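Local coordinates for protein ectonucleoside triphosphate diphosphohydrolase 4 (PDB 6WG5) that belongs to the GDA1/CD39 (nucleoside phosphatase) family and probably has an actin-like ATPase type of fold, at residues Phe190-Asp195 and His269-Tyr274; Val201-Pro206 and Ala233-Lys238; Arg216-Gly221 and Phe376-Phe381. One frame throughout, in Å; residues are numbered along the deposited sequence.

Contact 1 of 3, residues Phe190-Asp195 and His269-Tyr274; sequences FEHIED and HVYRVY
F190 and Y271 form an offset edge-to-face aromatic pair. The pair joins the loop that follows helix 172-186 to the start of strand 270-279. That strand belongs to a six-strand mixed sheet, in a protein of the actin-like ATPase clan.

The aromatic packing comes first. The edge of F190 turns toward the face of Y271, with ring centroids 5.2 Å apart and planes at 65°. F190 CE1 lies 3.6 Å from Y271 CZ. The F190 side chain does not leave the backbone aimed at the strand, yet its ring end comes near it. F190 CG, anti to the carbonyl carbon (chi1 -57°), already lies closer to the Y271 ring than CB does. The F190 ring also packs on I181 and F185 of helix 172-186. R216 makes a cation-pi contact with the Y271 ring.

The histidines make a second pair. H192 and H269 lie nearly parallel, with planes at 20° and centroids 4.5 Å apart. They are slid so far that the rings barely overlap. H269 CE1 sits over one face of H192 and is 3.3 Å from H192 NE2. The two side chains run past each other in opposite directions.

Two of the histidine nitrogens have partners outside the pair. H269 NE2 is hydrogen-bonded to H68 O, which ties its ring to another loop. H192 NE2 has a weak hydrogen bond to E268 O, just before the strand segment. The backbone F190 O lies at the edge of the H269 ring, near its plane.

H192 and Y271 approach tip to tip. Y271 OH lies in plane at the edges of both the H192 and F190 rings, 3.5 Å from H192 CE1 and 3.3 Å from F190 CD1.

Contact 2 of 3, residues Val201-Pro206 and Ala233-Lys238; sequences VEVNIP and AYEVPK
N204 and P237 carry the one hydrogen bond across this contact. It joins the two chain portions that run on from strands 200-203 and 229-235. N204 N donates to P237 O at 2.9 Å, and the bond is nearly straight, with 175° at the hydrogen. The same carbonyl oxygen also receives a CA-H...O contact from V203 CA at 3.6 Å. P237 O is therefore approached by two successive residues. Strand 200-203 pairs with strand 214-217 in a two-strand sheet, whereas strand 229-235 lies in the six-strand sheet. The bond thus links two different sheets beyond their strand ends.

Packing is modest and centres on the proline ring. P237 CB lies against the carbonyl oxygen E202 O, 3.5 Å away. The apolar contact comes from V203 CG2, 4.3 Å from P237 CB. V203 CG1, anti to the backbone N (chi1 -180°), lies 3.8 Å from P237 O.

Two polar side chains touch the contact but are held elsewhere. N204 OD1 comes 3.4 Å from K238 CA and accepts a hydrogen bond from T239 N. E235 crosses V203 at about a right angle, with OE2 4.0 Å from V203 CG2. Its carboxylate is bound by R216 through OE2 and by T219 through OE1.

Charge plays little direct part here. E202 OE1 and K238 NZ have opposite charges but stand 5.4 Å apart, and K238 is poorly ordered. Any attraction between them would probably be weak and mobile. The chemistry implies a join fixed by backbone atoms and by N204, which reaches the chain on both sides of K238, at P237 through its N and at T239 through its OD1. The buried E235 probably keeps its charge through its arginine partner.

Contact 3 of 3, residues Arg216-Gly221 and Phe376-Phe381; sequences RKRTAG and FQNSEF
E380 OE2 is gripped by R218 NE and R218 NH2 across the contact and by R189 NH1 from outside it. The R218 NE bond is 3.2 Å long. It meets OE2 on the anti side, 32° out of the carboxylate plane. The R218 NH2 bond is also 3.2 Å but weak. The guanidinium and carboxylate planes stand at 83°, and both R218 bonds go to the one oxygen OE2. E380 CG takes the crowded position between backbone N and carbonyl carbon (chi1 61°), which brings it beside T219 O and A220.

R218 has further partners on the segment 376-381. NH1 donates to N378 OD1 at 2.9 Å, lying in the plane of that carbonyl. A water accepts from R218 NH1 and donates to Q377 O. S379 O sits over one face of the guanidinium, offset toward its rim. The R218 chain runs extended to CD, then bends at chi3, which places NE beside E380. R218 thus bonds both N378 and E380 in the loop before strand 381-385.

Backbone contacts follow. G221 N donates to E380 O at 3.0 Å. F381 CA makes a CA-H...O contact with G221 O at 3.4 Å. A second water donates to T219 O and has a weak bond from E380 N.

The F381 ring completes the join. It lies against the backbone of G221, where there is no side chain in the way, and G221 CA makes an off-centre CH-pi contact 4.1 Å from its centroid. F459 meets the ring edge-to-face from elsewhere in the chain.

G221 and F381 form a parallel beta bridge. It opens the pairing of strands 221-225 and 381-385, a parallel step within a mixed sheet, as expected of an actin-like ATPase fold.

How the contacts relate
Contact 1 is the most buried. It relies on aromatic rings. Contact 2 is partly exposed and rests on one backbone hydrogen bond and a proline. Contact 3, also partly buried, is the most polar, with a salt bridge and waters. Contacts 1 and 2 share the six-strand sheet, where strands 270-279 and 229-235 are neighbours. Contact 3 enters the same sheet through strands 221-225 and 381-385. Contacts 2 and 3 also share the small sheet of strands 200-203 and 214-217. R216, from a segment of contact 3, has partners in contacts 1 and 2.

Contact 1 of 3, residues Phe190-Asp195 and His269-Tyr274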
loop_
_atom_site.group_PDB
_atom_site.type_symbol
_atom_site.label_atom_id
_atom_site.label_comp_id
_atom_site.label_asym_id
_atom_site.label_seq_id
_atom_site.Cartn_x
_atom_site.Cartn_y
_atom_site.Cartn_z
ATOM N N PHE A 190 -5.074 12.081 -12.132
ATOM C CA PHE A 190 -4.310 12.226 -13.362
ATOM C C PHE A 190 -5.154 12.767 -14.508
ATOM O O PHE A 190 -4.620 13.009 -15.595
ATOM C CB PHE A 190 -3.687 10.883 -13.750
ATOM C CG PHE A 190 -2.815 10.295 -12.678
ATOM C CD1 PHE A 190 -1.887 11.079 -12.011
ATOM C CD2 PHE A 190 -2.935 8.963 -12.323
ATOM C CE1 PHE A 190 -1.086 10.542 -11.023
ATOM C CE2 PHE A 190 -2.137 8.421 -11.334
ATOM C CZ PHE A 190 -1.211 9.212 -10.685
ATOM N N GLU A 191 -6.455 12.952 -14.294
ATOM C CA GLU A 191 -7.289 13.706 -15.221
ATOM C C GLU A 191 -7.033 15.192 -15.006
ATOM O O GLU A 191 -7.281 15.716 -13.915
ATOM C CB GLU A 191 -8.763 13.371 -15.009
ATOM C CG GLU A 191 -9.221 12.118 -15.729
ATOM C CD GLU A 191 -10.444 11.493 -15.090
ATOM O OE1 GLU A 191 -11.256 12.238 -14.499
ATOM O OE2 GLU A 191 -10.589 10.254 -15.171
ATOM N N HIS A 192 -6.533 15.866 -16.032
ATOM C CA HIS A 192 -6.066 17.237 -15.905
ATOM C C HIS A 192 -7.050 18.199 -16.557
ATOM O O HIS A 192 -7.731 17.854 -17.526
ATOM C CB HIS A 192 -4.671 17.388 -16.517
ATOM C CG HIS A 192 -3.584 16.803 -15.668
ATOM N ND1 HIS A 192 -3.797 16.397 -14.368
ATOM C CD2 HIS A 192 -2.279 16.553 -15.931
ATOM C CE1 HIS A 192 -2.671 15.923 -13.865
ATOM N NE2 HIS A 192 -1.735 16.006 -14.792
ATOM N N ILE A 193 -7.111 19.411 -16.003
ATOM C CA ILE A 193 -8.137 20.396 -16.334
ATOM C C ILE A 193 -9.447 19.903 -15.739
ATOM O O ILE A 193 -9.589 18.716 -15.423
ATOM C CB ILE A 193 -8.247 20.636 -17.853
ATOM C CG1 ILE A 193 -6.876 21.019 -18.418
ATOM C CG2 ILE A 193 -9.264 21.737 -18.157
ATOM C CD1 ILE A 193 -6.844 21.179 -19.926
ATOM N N GLU A 194 -10.404 20.811 -15.559
ATOM C CA GLU A 194 -11.653 20.525 -14.866
ATOM C C GLU A 194 -11.425 20.274 -13.385
ATOM O O GLU A 194 -12.300 19.739 -12.700
ATOM C CB GLU A 194 -12.389 19.333 -15.494
ATOM C CG GLU A 194 -12.600 19.454 -17.002
ATOM C CD GLU A 194 -13.995 19.924 -17.380
ATOM O OE1 GLU A 194 -14.928 19.770 -16.564
ATOM O OE2 GLU A 194 -14.154 20.450 -18.501
ATOM N N ASP A 195 -10.251 20.645 -12.880
ATOM C CA ASP A 195 -9.981 20.646 -11.442
ATOM C C ASP A 195 -10.692 21.786 -10.724
ATOM O O ASP A 195 -10.134 22.413 -9.820
ATOM C CB ASP A 195 -8.473 20.707 -11.210
ATOM C CG ASP A 195 -7.812 21.875 -11.928
ATOM O OD1 ASP A 195 -8.298 23.016 -11.794
ATOM O OD2 ASP A 195 -6.804 21.643 -12.632
ATOM N N HIS A 269 2.576 15.025 -16.561
ATOM C CA HIS A 269 2.431 13.792 -15.797
ATOM C C HIS A 269 3.751 13.308 -15.198
ATOM O O HIS A 269 3.896 12.112 -14.923
ATOM C CB HIS A 269 1.829 12.696 -16.677
ATOM C CG HIS A 269 0.395 12.927 -17.036
ATOM N ND1 HIS A 269 -0.595 13.079 -16.089
ATOM C CD2 HIS A 269 -0.219 13.020 -18.240
ATOM C CE1 HIS A 269 -1.754 13.261 -16.693
ATOM N NE2 HIS A 269 -1.554 13.229 -17.998
ATOM N N VAL A 270 4.715 14.203 -14.997
ATOM C CA VAL A 270 5.952 13.866 -14.300
ATOM C C VAL A 270 5.732 14.070 -12.806
ATOM O O VAL A 270 5.323 15.154 -12.372
ATOM C CB VAL A 270 7.126 14.720 -14.811
ATOM C CG1 VAL A 270 8.376 14.478 -13.973
ATOM C CG2 VAL A 270 7.406 14.410 -16.269
ATOM N N TYR A 271 6.009 13.031 -12.019
ATOM C CA TYR A 271 5.768 13.055 -10.584
ATOM C C TYR A 271 7.008 12.607 -9.825
ATOM O O TYR A 271 7.746 11.730 -10.282
ATOM C CB TYR A 271 4.595 12.140 -10.198
ATOM C CG TYR A 271 3.256 12.626 -10.694
ATOM C CD1 TYR A 271 2.495 13.502 -9.938
ATOM C CD2 TYR A 271 2.755 12.210 -11.919
ATOM C CE1 TYR A 271 1.274 13.956 -10.387
ATOM C CE2 TYR A 271 1.534 12.656 -12.378
ATOM C CZ TYR A 271 0.797 13.530 -11.607
ATOM O OH TYR A 271 -0.422 13.982 -12.055
ATOM N N ARG A 272 7.234 13.234 -8.673
ATOM C CA ARG A 272 8.234 12.797 -7.707
ATOM C C ARG A 272 7.494 12.233 -6.500
ATOM O O ARG A 272 6.780 12.972 -5.812
ATOM C CB ARG A 272 9.141 13.957 -7.295
ATOM C CG ARG A 272 10.316 13.552 -6.420
ATOM C CD ARG A 272 11.089 14.757 -5.897
ATOM N NE ARG A 272 11.090 15.874 -6.846
ATOM C CZ ARG A 272 10.642 17.102 -6.589
ATOM N NH1 ARG A 272 10.698 18.032 -7.534
ATOM N NH2 ARG A 272 10.156 17.419 -5.395
ATOM N N VAL A 273 7.656 10.936 -6.252
ATOM C CA VAL A 273 6.937 10.245 -5.187
ATOM C C VAL A 273 7.941 9.664 -4.202
ATOM O O VAL A 273 8.888 8.976 -4.600
ATOM C CB VAL A 273 6.022 9.141 -5.745
ATOM C CG1 VAL A 273 5.255 8.467 -4.618
ATOM C CG2 VAL A 273 5.062 9.721 -6.771
ATOM N N TYR A 274 7.722 9.940 -2.918
ATOM C CA TYR A 274 8.522 9.385 -1.836
ATOM C C TYR A 274 7.851 8.123 -1.320
ATOM O O TYR A 274 6.637 8.110 -1.101
ATOM C CB TYR A 274 8.670 10.412 -0.713
ATOM C CG TYR A 274 9.164 9.860 0.608
ATOM C CD1 TYR A 274 8.273 9.546 1.625
ATOM C CD2 TYR A 274 10.518 9.672 0.844
ATOM C CE1 TYR A 274 8.715 9.054 2.837
ATOM C CE2 TYR A 274 10.972 9.176 2.055
ATOM C CZ TYR A 274 10.065 8.873 3.048
ATOM O OH TYR A 274 10.507 8.380 4.255
#

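Contact 2 of 3, residues Val201-Pro206 and Ala233-Lys238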
loop_
_atom_site.group_PDB
_atom_site.type_symbol
_atom_site.label_atom_id
_atom_site.label_comp_id
_atom_site.label_asym_id
_atom_site.label_seq_id
_atom_site.Cartn_x
_atom_site.Cartn_y
_atom_site.Cartn_z
ATOM N N VAL A 201 -2.003 22.009 -6.756
ATOM C CA VAL A 201 -0.702 22.237 -6.145
ATOM C C VAL A 201 0.232 22.851 -7.176
ATOM O O VAL A 201 0.041 22.719 -8.387
ATOM C CB VAL A 201 -0.076 20.940 -5.585
ATOM C CG1 VAL A 201 -0.812 20.480 -4.339
ATOM C CG2 VAL A 201 -0.081 19.850 -6.643
ATOM N N GLU A 202 1.259 23.527 -6.674
ATOM C CA GLU A 202 2.345 24.028 -7.502
ATOM C C GLU A 202 3.473 23.002 -7.493
ATOM O O GLU A 202 3.918 22.573 -6.424
ATOM C CB GLU A 202 2.833 25.379 -6.979
ATOM C CG GLU A 202 3.873 26.059 -7.847
ATOM C CD GLU A 202 4.332 27.384 -7.266
ATOM O OE1 GLU A 202 3.818 27.772 -6.195
ATOM O OE2 GLU A 202 5.205 28.033 -7.879
ATOM N N VAL A 203 3.924 22.605 -8.681
ATOM C CA VAL A 203 4.890 21.526 -8.839
ATOM C C VAL A 203 6.163 22.077 -9.463
ATOM O O VAL A 203 6.112 22.881 -10.399
ATOM C CB VAL A 203 4.316 20.385 -9.705
ATOM C CG1 VAL A 203 5.330 19.263 -9.861
ATOM C CG2 VAL A 203 3.025 19.861 -9.099
ATOM N N ASN A 204 7.306 21.637 -8.943
ATOM C CA ASN A 204 8.608 21.896 -9.548
ATOM C C ASN A 204 9.087 20.590 -10.169
ATOM O O ASN A 204 9.438 19.647 -9.453
ATOM C CB ASN A 204 9.612 22.414 -8.521
ATOM C CG ASN A 204 9.151 23.686 -7.843
ATOM O OD1 ASN A 204 9.056 23.747 -6.618
ATOM N ND2 ASN A 204 8.864 24.711 -8.638
ATOM N N ILE A 205 9.088 20.532 -11.494
ATOM C CA ILE A 205 9.512 19.311 -12.186
ATOM C C ILE A 205 10.996 19.081 -11.920
ATOM O O ILE A 205 11.794 20.028 -12.028
ATOM C CB ILE A 205 9.230 19.424 -13.685
ATOM C CG1 ILE A 205 7.754 19.762 -13.927
ATOM C CG2 ILE A 205 9.601 18.132 -14.397
ATOM C CD1 ILE A 205 6.771 18.767 -13.327
ATOM N N PRO A 206 11.415 17.865 -11.572
ATOM C CA PRO A 206 12.836 17.626 -11.284
ATOM C C PRO A 206 13.737 18.092 -12.418
ATOM O O PRO A 206 13.549 17.724 -13.581
ATOM C CB PRO A 206 12.904 16.107 -11.097
ATOM C CG PRO A 206 11.536 15.719 -10.670
ATOM C CD PRO A 206 10.600 16.654 -11.365
ATOM N N ALA A 233 3.627 6.647 1.375
ATOM C CA ALA A 233 3.972 7.108 0.038
ATOM C C ALA A 233 3.199 8.381 -0.269
ATOM O O ALA A 233 1.987 8.441 -0.041
ATOM C CB ALA A 233 3.668 6.038 -1.015
ATOM N N TYR A 234 3.896 9.389 -0.789
ATOM C CA TYR A 234 3.235 10.629 -1.169
ATOM C C TYR A 234 4.092 11.385 -2.173
ATOM O O TYR A 234 5.286 11.120 -2.330
ATOM C CB TYR A 234 2.944 11.506 0.052
ATOM C CG TYR A 234 4.148 11.794 0.916
ATOM C CD1 TYR A 234 4.909 12.937 0.724
ATOM C CD2 TYR A 234 4.513 10.929 1.935
ATOM C CE1 TYR A 234 6.004 13.206 1.520
ATOM C CE2 TYR A 234 5.604 11.189 2.735
ATOM C CZ TYR A 234 6.346 12.326 2.524
ATOM O OH TYR A 234 7.436 12.578 3.327
ATOM N N GLU A 235 3.455 12.334 -2.851
ATOM C CA GLU A 235 4.134 13.157 -3.836
ATOM C C GLU A 235 4.886 14.289 -3.152
ATOM O O GLU A 235 4.414 14.860 -2.166
ATOM C CB GLU A 235 3.128 13.734 -4.833
ATOM C CG GLU A 235 3.748 14.657 -5.875
ATOM C CD GLU A 235 2.714 15.318 -6.766
ATOM O OE1 GLU A 235 1.512 15.015 -6.616
ATOM O OE2 GLU A 235 3.109 16.147 -7.615
ATOM N N VAL A 236 6.057 14.608 -3.688
ATOM C CA VAL A 236 6.855 15.737 -3.216
ATOM C C VAL A 236 6.802 16.813 -4.295
ATOM O O VAL A 236 7.635 16.810 -5.212
ATOM C CB VAL A 236 8.297 15.307 -2.909
ATOM C CG1 VAL A 236 9.087 16.466 -2.325
ATOM C CG2 VAL A 236 8.300 14.117 -1.959
ATOM N N PRO A 237 5.845 17.746 -4.238
ATOM C CA PRO A 237 5.676 18.668 -5.375
ATOM C C PRO A 237 6.794 19.685 -5.501
ATOM O O PRO A 237 7.227 19.984 -6.620
ATOM C CB PRO A 237 4.325 19.346 -5.085
ATOM C CG PRO A 237 3.724 18.601 -3.927
ATOM C CD PRO A 237 4.860 18.005 -3.177
ATOM N N LYS A 238 7.267 20.236 -4.388
ATOM C CA LYS A 238 8.224 21.330 -4.416
ATOM C C LYS A 238 9.656 20.812 -4.407
ATOM O O LYS A 238 9.950 19.738 -3.874
ATOM C CB LYS A 238 8.011 22.264 -3.224
ATOM C CG LYS A 238 6.911 23.291 -3.430
ATOM C CD LYS A 238 6.826 24.252 -2.253
ATOM C CE LYS A 238 5.856 25.391 -2.532
ATOM N NZ LYS A 238 5.025 25.725 -1.339
#

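Contact 3 of 3, residues Arg216-Gly221 and Phe376-Phe381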
loop_
_atom_site.group_PDB
_atom_site.type_symbol
_atom_site.label_atom_id
_atom_site.label_comp_id
_atom_site.label_asym_id
_atom_site.label_seq_id
_atom_site.Cartn_x
_atom_site.Cartn_y
_atom_site.Cartn_z
ATOM N N ARG A 216 -1.356 21.679 -11.159
ATOM C CA ARG A 216 -2.184 20.541 -11.534
ATOM C C ARG A 216 -2.885 20.012 -10.290
ATOM O O ARG A 216 -2.655 20.487 -9.174
ATOM C CB ARG A 216 -1.351 19.443 -12.203
ATOM C CG ARG A 216 -0.250 18.895 -11.317
ATOM C CD ARG A 216 0.588 17.838 -12.021
ATOM N NE ARG A 216 1.600 17.294 -11.120
ATOM C CZ ARG A 216 2.723 16.701 -11.511
ATOM N NH1 ARG A 216 3.574 16.241 -10.604
ATOM N NH2 ARG A 216 3.006 16.576 -12.802
ATOM N N LYS A 217 -3.746 19.015 -10.492
ATOM C CA LYS A 217 -4.496 18.426 -9.389
ATOM C C LYS A 217 -3.558 17.913 -8.305
ATOM O O LYS A 217 -2.567 17.236 -8.589
ATOM C CB LYS A 217 -5.364 17.272 -9.888
ATOM C CG LYS A 217 -6.665 17.671 -10.544
ATOM C CD LYS A 217 -7.523 16.438 -10.778
ATOM C CE LYS A 217 -8.804 16.762 -11.518
ATOM N NZ LYS A 217 -9.618 15.534 -11.744
ATOM N N ARG A 218 -3.891 18.229 -7.056
ATOM C CA ARG A 218 -3.206 17.629 -5.922
ATOM C C ARG A 218 -3.470 16.130 -5.885
ATOM O O ARG A 218 -4.567 15.671 -6.211
ATOM C CB ARG A 218 -3.686 18.280 -4.626
ATOM C CG ARG A 218 -2.942 17.841 -3.384
ATOM C CD ARG A 218 -3.482 18.561 -2.164
ATOM N NE ARG A 218 -4.847 18.151 -1.848
ATOM C CZ ARG A 218 -5.624 18.760 -0.958
ATOM N NH1 ARG A 218 -5.180 19.815 -0.286
ATOM N NH2 ARG A 218 -6.852 18.315 -0.740
ATOM N N THR A 219 -2.457 15.364 -5.490
ATOM C CA THR A 219 -2.590 13.922 -5.342
ATOM C C THR A 219 -2.825 13.556 -3.881
ATOM O O THR A 219 -2.674 14.373 -2.971
ATOM C CB THR A 219 -1.347 13.199 -5.871
ATOM O OG1 THR A 219 -0.178 13.686 -5.198
ATOM C CG2 THR A 219 -1.200 13.404 -7.372
ATOM N N ALA A 220 -3.196 12.295 -3.666
ATOM C CA ALA A 220 -3.480 11.765 -2.340
ATOM C C ALA A 220 -2.378 10.791 -1.947
ATOM O O ALA A 220 -2.095 9.839 -2.682
ATOM C CB ALA A 220 -4.843 11.071 -2.309
ATOM N N GLY A 221 -1.757 11.032 -0.791
ATOM C CA GLY A 221 -0.795 10.098 -0.253
ATOM C C GLY A 221 -1.474 8.893 0.360
ATOM O O GLY A 221 -2.683 8.873 0.588
ATOM N N PHE A 376 1.685 20.212 4.908
ATOM C CA PHE A 376 0.530 19.741 5.668
ATOM C C PHE A 376 -0.711 20.580 5.381
ATOM O O PHE A 376 -1.814 20.037 5.243
ATOM C CB PHE A 376 0.847 19.745 7.166
ATOM C CG PHE A 376 1.795 18.655 7.587
ATOM C CD1 PHE A 376 1.453 17.320 7.429
ATOM C CD2 PHE A 376 3.023 18.962 8.148
ATOM C CE1 PHE A 376 2.322 16.316 7.816
ATOM C CE2 PHE A 376 3.894 17.962 8.538
ATOM C CZ PHE A 376 3.543 16.639 8.373
ATOM N N GLN A 377 -0.557 21.901 5.286
ATOM C CA GLN A 377 -1.716 22.758 5.061
ATOM C C GLN A 377 -2.356 22.523 3.697
ATOM O O GLN A 377 -3.520 22.891 3.505
ATOM C CB GLN A 377 -1.325 24.233 5.206
ATOM C CG GLN A 377 -0.157 24.679 4.333
ATOM C CD GLN A 377 1.172 24.653 5.069
ATOM O OE1 GLN A 377 1.465 23.720 5.820
ATOM N NE2 GLN A 377 1.984 25.686 4.859
ATOM N N ASN A 378 -1.635 21.912 2.754
ATOM C CA ASN A 378 -2.157 21.625 1.415
ATOM C C ASN A 378 -1.785 20.187 1.039
ATOM O O ASN A 378 -0.924 19.950 0.191
ATOM C CB ASN A 378 -1.622 22.628 0.393
ATOM C CG ASN A 378 -2.132 22.357 -1.006
ATOM O OD1 ASN A 378 -3.072 21.586 -1.194
ATOM N ND2 ASN A 378 -1.516 22.991 -1.995
ATOM N N SER A 379 -2.448 19.222 1.674
ATOM C CA SER A 379 -2.177 17.813 1.423
ATOM C C SER A 379 -3.381 16.993 1.867
ATOM O O SER A 379 -4.296 17.496 2.525
ATOM C CB SER A 379 -0.911 17.354 2.150
ATOM O OG SER A 379 -1.105 17.346 3.553
ATOM N N GLU A 380 -3.368 15.716 1.489
ATOM C CA GLU A 380 -4.383 14.764 1.920
ATOM C C GLU A 380 -3.786 13.365 1.859
ATOM O O GLU A 380 -2.932 13.078 1.017
ATOM C CB GLU A 380 -5.650 14.847 1.059
ATOM C CG GLU A 380 -5.430 14.534 -0.411
ATOM C CD GLU A 380 -6.683 14.731 -1.246
ATOM O OE1 GLU A 380 -7.711 14.092 -0.935
ATOM O OE2 GLU A 380 -6.638 15.530 -2.210
ATOM N N PHE A 381 -4.244 12.503 2.765
ATOM C CA PHE A 381 -3.750 11.138 2.863
ATOM C C PHE A 381 -4.913 10.185 3.084
ATOM O O PHE A 381 -5.923 10.543 3.695
ATOM C CB PHE A 381 -2.748 10.973 4.013
ATOM C CG PHE A 381 -1.361 11.448 3.689
ATOM C CD1 PHE A 381 -0.360 10.542 3.377
ATOM C CD2 PHE A 381 -1.055 12.798 3.704
ATOM C CE1 PHE A 381 0.921 10.973 3.084
ATOM C CE2 PHE A 381 0.224 13.235 3.412
ATOM C CZ PHE A 381 1.212 12.321 3.101
HETATM O O HOH W 1 -5.816 20.944 2.704
HETATM O O HOH W 2 -1.179 15.665 -1.089
#